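Peptidoglycan synthetase penicillin-binding protein 3 (Bifidobacterium adolescentis, PDB 4YE5) probably binds penicillin and, as in other members of the transpeptidase family, probably cross-links peptidoglycan strands during cell-wall synthesis. Local coordinates at residues A[86-91]-A[109-114]; A[97-102]-A[125-130]; A[148-153]-A[161-166]. One frame throughout, in Å; residues are numbered along the deposited sequence.

Contact 1. Residues A[86-91]-A[109-114]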
loop_
_atom_site.group_PDB
_atom_site.type_symbol
_atom_site.label_atom_id
_atom_site.label_comp_id
_atom_site.label_asym_id
_atom_site.label_seq_id
_atom_site.Cartn_x
_atom_site.Cartn_y
_atom_site.Cartn_z
ATOM N N THR A 86 -49.710 -27.082 7.194
ATOM C CA THR A 86 -49.514 -25.641 7.028
ATOM C C THR A 86 -48.507 -25.117 8.017
ATOM O O THR A 86 -48.024 -25.859 8.883
ATOM C CB THR A 86 -50.836 -24.829 7.207
ATOM O OG1 THR A 86 -51.262 -24.875 8.580
ATOM C CG2 THR A 86 -51.943 -25.375 6.311
ATOM N N GLY A 87 -48.167 -23.837 7.877
ATOM C CA GLY A 87 -47.339 -23.156 8.858
ATOM C C GLY A 87 -45.933 -23.698 8.998
ATOM O O GLY A 87 -45.330 -24.146 8.016
ATOM N N ALA A 88 -45.404 -23.640 10.223
ATOM C CA ALA A 88 -44.034 -24.086 10.520
ATOM C C ALA A 88 -43.817 -25.506 10.056
ATOM O O ALA A 88 -42.751 -25.846 9.520
ATOM C CB ALA A 88 -43.738 -23.989 12.015
ATOM N N ALA A 89 -44.838 -26.330 10.265
ATOM C CA ALA A 89 -44.770 -27.726 9.879
ATOM C C ALA A 89 -44.543 -27.833 8.371
ATOM O O ALA A 89 -43.712 -28.615 7.930
ATOM C CB ALA A 89 -46.027 -28.465 10.306
ATOM N N ALA A 90 -45.257 -27.031 7.583
ATOM C CA ALA A 90 -45.094 -27.077 6.126
ATOM C C ALA A 90 -43.715 -26.585 5.677
ATOM O O ALA A 90 -43.067 -27.211 4.828
ATOM C CB ALA A 90 -46.209 -26.275 5.430
ATOM N N VAL A 91 -43.259 -25.471 6.248
ATOM C CA VAL A 91 -41.950 -24.946 5.905
ATOM C C VAL A 91 -40.873 -25.960 6.267
ATOM O O VAL A 91 -39.924 -26.179 5.497
ATOM C CB VAL A 91 -41.634 -23.593 6.612
ATOM C CG1 VAL A 91 -40.224 -23.083 6.213
ATOM C CG2 VAL A 91 -42.700 -22.543 6.288
ATOM N N LYS A 109 -37.921 -24.870 15.694
ATOM C CA LYS A 109 -37.256 -23.585 15.534
ATOM C C LYS A 109 -38.173 -22.539 14.892
ATOM O O LYS A 109 -38.069 -21.336 15.186
ATOM C CB LYS A 109 -35.975 -23.726 14.718
ATOM C CG LYS A 109 -34.837 -24.382 15.463
ATOM C CD LYS A 109 -33.625 -24.509 14.567
ATOM C CE LYS A 109 -32.459 -25.132 15.311
ATOM N NZ LYS A 109 -31.332 -25.405 14.387
ATOM N N LEU A 110 -39.073 -22.987 14.021
ATOM C CA LEU A 110 -39.938 -22.051 13.297
ATOM C C LEU A 110 -41.230 -21.774 14.062
ATOM O O LEU A 110 -42.067 -20.969 13.636
ATOM C CB LEU A 110 -40.242 -22.590 11.893
ATOM C CG LEU A 110 -39.038 -22.571 10.939
ATOM C CD1 LEU A 110 -39.330 -23.386 9.681
ATOM C CD2 LEU A 110 -38.659 -21.134 10.580
ATOM N N SER A 111 -41.384 -22.453 15.193
ATOM C CA SER A 111 -42.582 -22.322 16.010
ATOM C C SER A 111 -42.364 -21.371 17.184
ATOM O O SER A 111 -43.262 -21.183 18.004
ATOM C CB SER A 111 -43.034 -23.687 16.518
ATOM O OG SER A 111 -43.713 -24.412 15.504
ATOM N N ILE A 112 -41.178 -20.772 17.261
ATOM C CA ILE A 112 -40.914 -19.765 18.291
ATOM C C ILE A 112 -41.498 -18.404 17.915
ATOM O O ILE A 112 -42.142 -18.250 16.876
ATOM C CB ILE A 112 -39.416 -19.586 18.573
ATOM C CG1 ILE A 112 -38.728 -18.871 17.406
ATOM C CG2 ILE A 112 -38.756 -20.927 18.872
ATOM C CD1 ILE A 112 -37.307 -18.450 17.717
ATOM N N SER A 113 -41.270 -17.416 18.771
ATOM C CA SER A 113 -41.793 -16.083 18.537
ATOM C C SER A 113 -40.724 -15.225 17.882
ATOM O O SER A 113 -39.530 -15.497 18.004
ATOM C CB SER A 113 -42.240 -15.446 19.857
ATOM O OG SER A 113 -41.114 -15.159 20.674
ATOM N N GLY A 114 -41.146 -14.180 17.187
ATOM C CA GLY A 114 -40.192 -13.285 16.562
ATOM C C GLY A 114 -40.102 -13.483 15.061
ATOM O O GLY A 114 -40.811 -14.305 14.478
#
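Ala88 and Val91 at the start of helix 87-99 pack on Leu110 and Ser111, which follow the end of helix 103-109. This is a small, mostly buried apolar contact between the start of helix 87-99 and the loop after helix 103-109, the next helix along the chain. It lies in the range assigned to the penicillin-binding protein dimerisation domain. The centre of the contact is about 50 Å from the centre of the chain. No hydrogen bond crosses between the two segments. Leu110 is the shared partner and uses two different parts of its side chain. Its CB meets the methyl CB of Ala88 at 3.8 Å. Its branch carbon CD1 reaches further along the helix, to CG1 of Val91 at 3.6 Å. The Val91 and Leu110 side chains cross at about a right angle. Val91 CG1 lies anti to the backbone N (chi1 180°), and it is this branch that meets the leucine methyl. Ala88 and Val91 are three residues apart, close to one helical turn, so both bear on the same leucine. Leu110 also touches Ala59 of helix 56-61 and Val117 and Leu119 of strand 117-123. Ser111 is more exposed and adds a smaller touch. Its hydroxyl is hydrogen-bonded to the backbone O of Gly107, one turn back in helix 103-109. The same OG rests against the methyl CB of Ala88 at 3.5 Å.

Contact 2. Residues A[97-102]-A[125-130]; sequences PVLGMD and PAVKRK
Val98 and Val127 face each other with CG1 anti to the backbone N in both residues (chi1 -176° and 172°). These two CG1 methyls are 4.2 Å apart. Lys130 starts toward the same place but turns off at its first torsion (chi1 -66°), which sets CG beside its own backbone N. Its CB stays behind and touches Val98 CG1 at 3.7 Å. Val98 CG1 therefore meets one side chain from each of two successive turns of helix 125-132. The charged end of Lys130 leads away from the contact, so the lysine contributes its aliphatic base. Leu99 adds a looser touch, with CD2 4.2 Å from Val127 CG1. The whole is a helix-helix contact within the range assigned to the dimerisation domain, between the C-terminal end of helix 87-99 and the first turns of helix 125-132. No hydrogen bond crosses between the two segments. The backbone of Val98 takes part too, its O lying 4.0 Å from CG1 of Val127. Ile131 extends the apolar patch, touching both Val98 and Leu99, and Leu134 also touches Val98. Gly100 is the first residue to leave helical angles, with positive phi, and the chain then turns toward helix 103-109. Just before it, the backbone O of Leu99 is bonded to NZ of Lys120, from strand 117-123.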
loop_
_atom_site.group_PDB
_atom_site.type_symbol
_atom_site.label_atom_id
_atom_site.label_comp_id
_atom_site.label_asym_id
_atom_site.label_seq_id
_atom_site.Cartn_x
_atom_site.Cartn_y
_atom_site.Cartn_z
ATOM N N PRO A 97 -35.265 -31.971 3.700
ATOM C CA PRO A 97 -34.350 -32.708 2.811
ATOM C C PRO A 97 -33.273 -31.843 2.172
ATOM O O PRO A 97 -32.208 -32.347 1.809
ATOM C CB PRO A 97 -35.280 -33.256 1.721
ATOM C CG PRO A 97 -36.478 -32.385 1.759
ATOM C CD PRO A 97 -36.652 -31.995 3.193
ATOM N N VAL A 98 -33.541 -30.552 2.017
ATOM C CA VAL A 98 -32.549 -29.688 1.396
ATOM C C VAL A 98 -31.413 -29.389 2.359
ATOM O O VAL A 98 -30.245 -29.379 1.972
ATOM C CB VAL A 98 -33.190 -28.367 0.886
ATOM C CG1 VAL A 98 -32.163 -27.543 0.154
ATOM C CG2 VAL A 98 -34.387 -28.680 -0.030
ATOM N N LEU A 99 -31.754 -29.151 3.619
ATOM C CA LEU A 99 -30.750 -28.819 4.631
ATOM C C LEU A 99 -30.139 -30.069 5.289
ATOM O O LEU A 99 -29.184 -29.966 6.059
ATOM C CB LEU A 99 -31.349 -27.900 5.703
ATOM C CG LEU A 99 -31.743 -26.478 5.269
ATOM C CD1 LEU A 99 -32.527 -25.781 6.369
ATOM C CD2 LEU A 99 -30.524 -25.640 4.878
ATOM N N GLY A 100 -30.682 -31.239 4.969
ATOM C CA GLY A 100 -30.260 -32.478 5.603
ATOM C C GLY A 100 -30.507 -32.429 7.095
ATOM O O GLY A 100 -29.658 -32.807 7.891
HETATM N N MSE A 101 -31.677 -31.934 7.478
HETATM C CA MSE A 101 -32.000 -31.785 8.889
HETATM C C MSE A 101 -33.324 -32.451 9.192
HETATM O O MSE A 101 -34.090 -32.794 8.281
HETATM C CB MSE A 101 -32.061 -30.302 9.274
HETATM C CG MSE A 101 -30.696 -29.607 9.284
HETATM SE SE MSE A 101 -30.829 -27.703 9.732
HETATM C CE MSE A 101 -31.502 -27.878 11.551
ATOM N N ASP A 102 -33.602 -32.629 10.477
ATOM C CA ASP A 102 -34.840 -33.273 10.892
ATOM C C ASP A 102 -36.015 -32.280 10.892
ATOM O O ASP A 102 -35.897 -31.148 11.382
ATOM C CB ASP A 102 -34.655 -33.935 12.257
ATOM C CG ASP A 102 -35.935 -34.533 12.785
ATOM O OD1 ASP A 102 -36.367 -35.586 12.270
ATOM O OD2 ASP A 102 -36.514 -33.940 13.714
ATOM N N PRO A 125 -23.129 -22.471 -1.586
ATOM C CA PRO A 125 -23.890 -21.794 -2.631
ATOM C C PRO A 125 -24.898 -22.722 -3.311
ATOM O O PRO A 125 -25.994 -22.274 -3.639
ATOM C CB PRO A 125 -22.804 -21.372 -3.629
ATOM C CG PRO A 125 -21.573 -21.185 -2.777
ATOM C CD PRO A 125 -21.675 -22.205 -1.689
ATOM N N ALA A 126 -24.529 -23.985 -3.530
ATOM C CA ALA A 126 -25.431 -24.939 -4.174
ATOM C C ALA A 126 -26.697 -25.165 -3.342
ATOM O O ALA A 126 -27.814 -25.209 -3.873
ATOM C CB ALA A 126 -24.710 -26.263 -4.422
ATOM N N VAL A 127 -26.523 -25.328 -2.035
ATOM C CA VAL A 127 -27.665 -25.519 -1.150
ATOM C C VAL A 127 -28.529 -24.248 -1.134
ATOM O O VAL A 127 -29.756 -24.332 -1.219
ATOM C CB VAL A 127 -27.219 -25.905 0.276
ATOM C CG1 VAL A 127 -28.413 -25.910 1.227
ATOM C CG2 VAL A 127 -26.532 -27.300 0.267
ATOM N N LYS A 128 -27.881 -23.082 -1.037
ATOM C CA LYS A 128 -28.582 -21.792 -1.101
ATOM C C LYS A 128 -29.472 -21.709 -2.347
ATOM O O LYS A 128 -30.632 -21.316 -2.265
ATOM C CB LYS A 128 -27.597 -20.608 -1.100
ATOM C CG LYS A 128 -28.249 -19.311 -1.653
ATOM C CD LYS A 128 -27.242 -18.244 -1.982
ATOM C CE LYS A 128 -27.838 -17.157 -2.867
ATOM N NZ LYS A 128 -27.790 -17.549 -4.306
ATOM N N ARG A 129 -28.935 -22.106 -3.496
ATOM C CA ARG A 129 -29.735 -22.150 -4.721
ATOM C C ARG A 129 -30.907 -23.125 -4.627
ATOM O O ARG A 129 -32.021 -22.820 -5.067
ATOM C CB ARG A 129 -28.858 -22.460 -5.941
ATOM C CG ARG A 129 -27.927 -21.311 -6.322
ATOM C CD ARG A 129 -27.187 -21.585 -7.632
ATOM N NE ARG A 129 -26.163 -22.615 -7.459
ATOM C CZ ARG A 129 -24.897 -22.358 -7.139
ATOM N NH1 ARG A 129 -24.497 -21.106 -6.962
ATOM N NH2 ARG A 129 -24.031 -23.353 -6.991
ATOM N N LYS A 130 -30.676 -24.297 -4.049
ATOM C CA LYS A 130 -31.776 -25.241 -3.889
ATOM C C LYS A 130 -32.894 -24.681 -3.003
ATOM O O LYS A 130 -34.079 -24.942 -3.244
ATOM C CB LYS A 130 -31.290 -26.582 -3.325
ATOM C CG LYS A 130 -30.373 -27.357 -4.260
ATOM C CD LYS A 130 -29.863 -28.635 -3.604
ATOM C CE LYS A 130 -29.041 -29.460 -4.581
ATOM N NZ LYS A 130 -29.838 -29.809 -5.798
#

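Contact 3. Residues A[148-153]-A[161-166]; sequences RLYSNG and GGVDAD
The hydroxyl of Tyr150 sits over the backbone of Gly162, with OH 3.4 Å from CA. Gly162 has no side chain, and the hydroxyl comes close to its main chain. The tyrosine ring lies obliquely to this carbon. Next to it, Arg148 and Val163 meet through their aliphatic parts. CB of Arg148 touches CG2 of Val163 at 3.8 Å, and the two side chains cross at about a right angle. In Val163 this methyl lies between the backbone N and the carbonyl carbon, while CG1 is on the tyrosine side, 4.3 Å from Tyr150 OH. No hydrogen bond joins the two segments directly. Arg148 and Tyr150, both of 148-153, share an outside partner. Glu174 OE2, from helix 172-176, forms a salt bridge with Arg148 NE and a hydrogen bond with Tyr150 OH. The rest of the guanidinium is also held: NH1 bonds to Ser46 OG and NH2 to Gly33 O. These bonds probably limit rotation of the group, and Glu174 probably balances its charge. From Tyr150 to Gly153 the chain makes a type I beta turn, closed by Gly153 N to Tyr150 O at 3.1 Å. Both segments lie in the range assigned to the dimerisation domain. Strand 148-149 is an outermost strand of a mixed sheet and runs antiparallel beside strand 42-46. Strand 162-163 follows helix 157-160 and pairs antiparallel with strand 169-171. The contact therefore packs the border of one sheet against a two-stranded one, with helix 172-176 supplying the shared glutamate.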
loop_
_atom_site.group_PDB
_atom_site.type_symbol
_atom_site.label_atom_id
_atom_site.label_comp_id
_atom_site.label_asym_id
_atom_site.label_seq_id
_atom_site.Cartn_x
_atom_site.Cartn_y
_atom_site.Cartn_z
ATOM N N ARG A 148 -12.682 -13.785 5.252
ATOM C CA ARG A 148 -11.711 -13.254 4.289
ATOM C C ARG A 148 -10.392 -14.005 4.470
ATOM O O ARG A 148 -9.844 -14.042 5.573
ATOM C CB ARG A 148 -11.493 -11.757 4.553
ATOM C CG ARG A 148 -10.663 -10.984 3.500
ATOM C CD ARG A 148 -11.467 -10.719 2.247
ATOM N NE ARG A 148 -10.890 -9.706 1.355
ATOM C CZ ARG A 148 -11.179 -9.609 0.058
ATOM N NH1 ARG A 148 -12.021 -10.478 -0.497
ATOM N NH2 ARG A 148 -10.636 -8.649 -0.693
ATOM N N LEU A 149 -9.883 -14.612 3.403
ATOM C CA LEU A 149 -8.644 -15.386 3.497
ATOM C C LEU A 149 -7.513 -14.707 2.732
ATOM O O LEU A 149 -7.716 -14.158 1.636
ATOM C CB LEU A 149 -8.827 -16.802 2.939
ATOM C CG LEU A 149 -9.919 -17.672 3.585
ATOM C CD1 LEU A 149 -9.997 -19.049 2.915
ATOM C CD2 LEU A 149 -9.688 -17.814 5.093
ATOM N N TYR A 150 -6.319 -14.795 3.297
ATOM C CA TYR A 150 -5.131 -14.204 2.694
ATOM C C TYR A 150 -4.123 -15.324 2.510
ATOM O O TYR A 150 -3.463 -15.713 3.462
ATOM C CB TYR A 150 -4.575 -13.121 3.615
ATOM C CG TYR A 150 -5.565 -12.000 3.863
ATOM C CD1 TYR A 150 -6.474 -12.063 4.925
ATOM C CD2 TYR A 150 -5.604 -10.891 3.024
ATOM C CE1 TYR A 150 -7.389 -11.039 5.141
ATOM C CE2 TYR A 150 -6.500 -9.861 3.242
ATOM C CZ TYR A 150 -7.394 -9.947 4.297
ATOM O OH TYR A 150 -8.294 -8.924 4.499
ATOM N N SER A 151 -4.005 -15.843 1.289
ATOM C CA SER A 151 -3.242 -17.075 1.071
ATOM C C SER A 151 -1.754 -16.959 1.372
ATOM O O SER A 151 -1.105 -17.964 1.630
ATOM C CB SER A 151 -3.451 -17.616 -0.351
ATOM O OG SER A 151 -2.989 -16.695 -1.323
ATOM N N ASN A 152 -1.196 -15.753 1.336
ATOM C CA ASN A 152 0.232 -15.604 1.653
ATOM C C ASN A 152 0.541 -15.327 3.142
ATOM O O ASN A 152 1.689 -15.031 3.494
ATOM C CB ASN A 152 0.890 -14.546 0.754
ATOM C CG ASN A 152 0.867 -14.931 -0.727
ATOM O OD1 ASN A 152 1.845 -15.444 -1.255
ATOM N ND2 ASN A 152 -0.256 -14.693 -1.393
ATOM N N GLY A 153 -0.469 -15.410 4.010
ATOM C CA GLY A 153 -0.242 -15.277 5.450
ATOM C C GLY A 153 0.295 -13.915 5.895
ATOM O O GLY A 153 -0.400 -12.897 5.822
ATOM N N GLY A 161 -3.959 -5.160 5.200
ATOM C CA GLY A 161 -4.876 -4.704 6.223
ATOM C C GLY A 161 -5.819 -5.815 6.659
ATOM O O GLY A 161 -5.367 -6.899 7.068
ATOM N N GLY A 162 -7.126 -5.558 6.556
ATOM C CA GLY A 162 -8.122 -6.534 6.981
ATOM C C GLY A 162 -9.540 -5.986 6.898
ATOM O O GLY A 162 -9.741 -4.791 6.636
ATOM N N VAL A 163 -10.519 -6.863 7.101
ATOM C CA VAL A 163 -11.928 -6.463 7.126
ATOM C C VAL A 163 -12.569 -6.749 8.494
ATOM O O VAL A 163 -12.076 -7.580 9.258
ATOM C CB VAL A 163 -12.732 -7.183 6.027
ATOM C CG1 VAL A 163 -12.139 -6.897 4.642
ATOM C CG2 VAL A 163 -12.758 -8.681 6.289
ATOM N N ASP A 164 -13.660 -6.062 8.819
ATOM C CA ASP A 164 -14.375 -6.379 10.061
ATOM C C ASP A 164 -15.360 -7.540 9.850
ATOM O O ASP A 164 -15.425 -8.097 8.762
ATOM C CB ASP A 164 -15.068 -5.133 10.654
ATOM C CG ASP A 164 -16.180 -4.581 9.766
ATOM O OD1 ASP A 164 -16.630 -5.259 8.811
ATOM O OD2 ASP A 164 -16.601 -3.438 10.029
ATOM N N ALA A 165 -16.127 -7.902 10.881
ATOM C CA ALA A 165 -17.046 -9.051 10.775
ATOM C C ALA A 165 -18.140 -8.888 9.721
ATOM O O ALA A 165 -18.736 -9.868 9.287
ATOM C CB ALA A 165 -17.665 -9.396 12.140
ATOM N N ASP A 166 -18.398 -7.650 9.313
ATOM C CA ASP A 166 -19.350 -7.355 8.248
ATOM C C ASP A 166 -18.696 -7.313 6.861
ATOM O O ASP A 166 -19.339 -6.955 5.869
ATOM C CB ASP A 166 -20.023 -6.006 8.517
ATOM C CG ASP A 166 -20.726 -5.961 9.866
ATOM O OD1 ASP A 166 -21.253 -7.011 10.304
ATOM O OD2 ASP A 166 -20.748 -4.878 10.494
#

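Contacts 1 and 2 both use helix 87-99, one at its start and the other at its end. Their centres are 18 Å apart, and they touch where Lys109 NZ meets CE of Met101 at 3.8 Å. Along the chain their segments alternate. Contact 1 is mostly buried, whereas contacts 2 and 3 are partly buried. Contact 3 is separate: its nearest atoms are about 13 Å from contact 2 and about 20 Å from contact 1. It is also much closer to the chain centre. The first two contacts rest on apolar side chains packed around helices. Contact 3 joins two short strands and the loop residues beside them, and its arginine and tyrosine share an outside carboxylate.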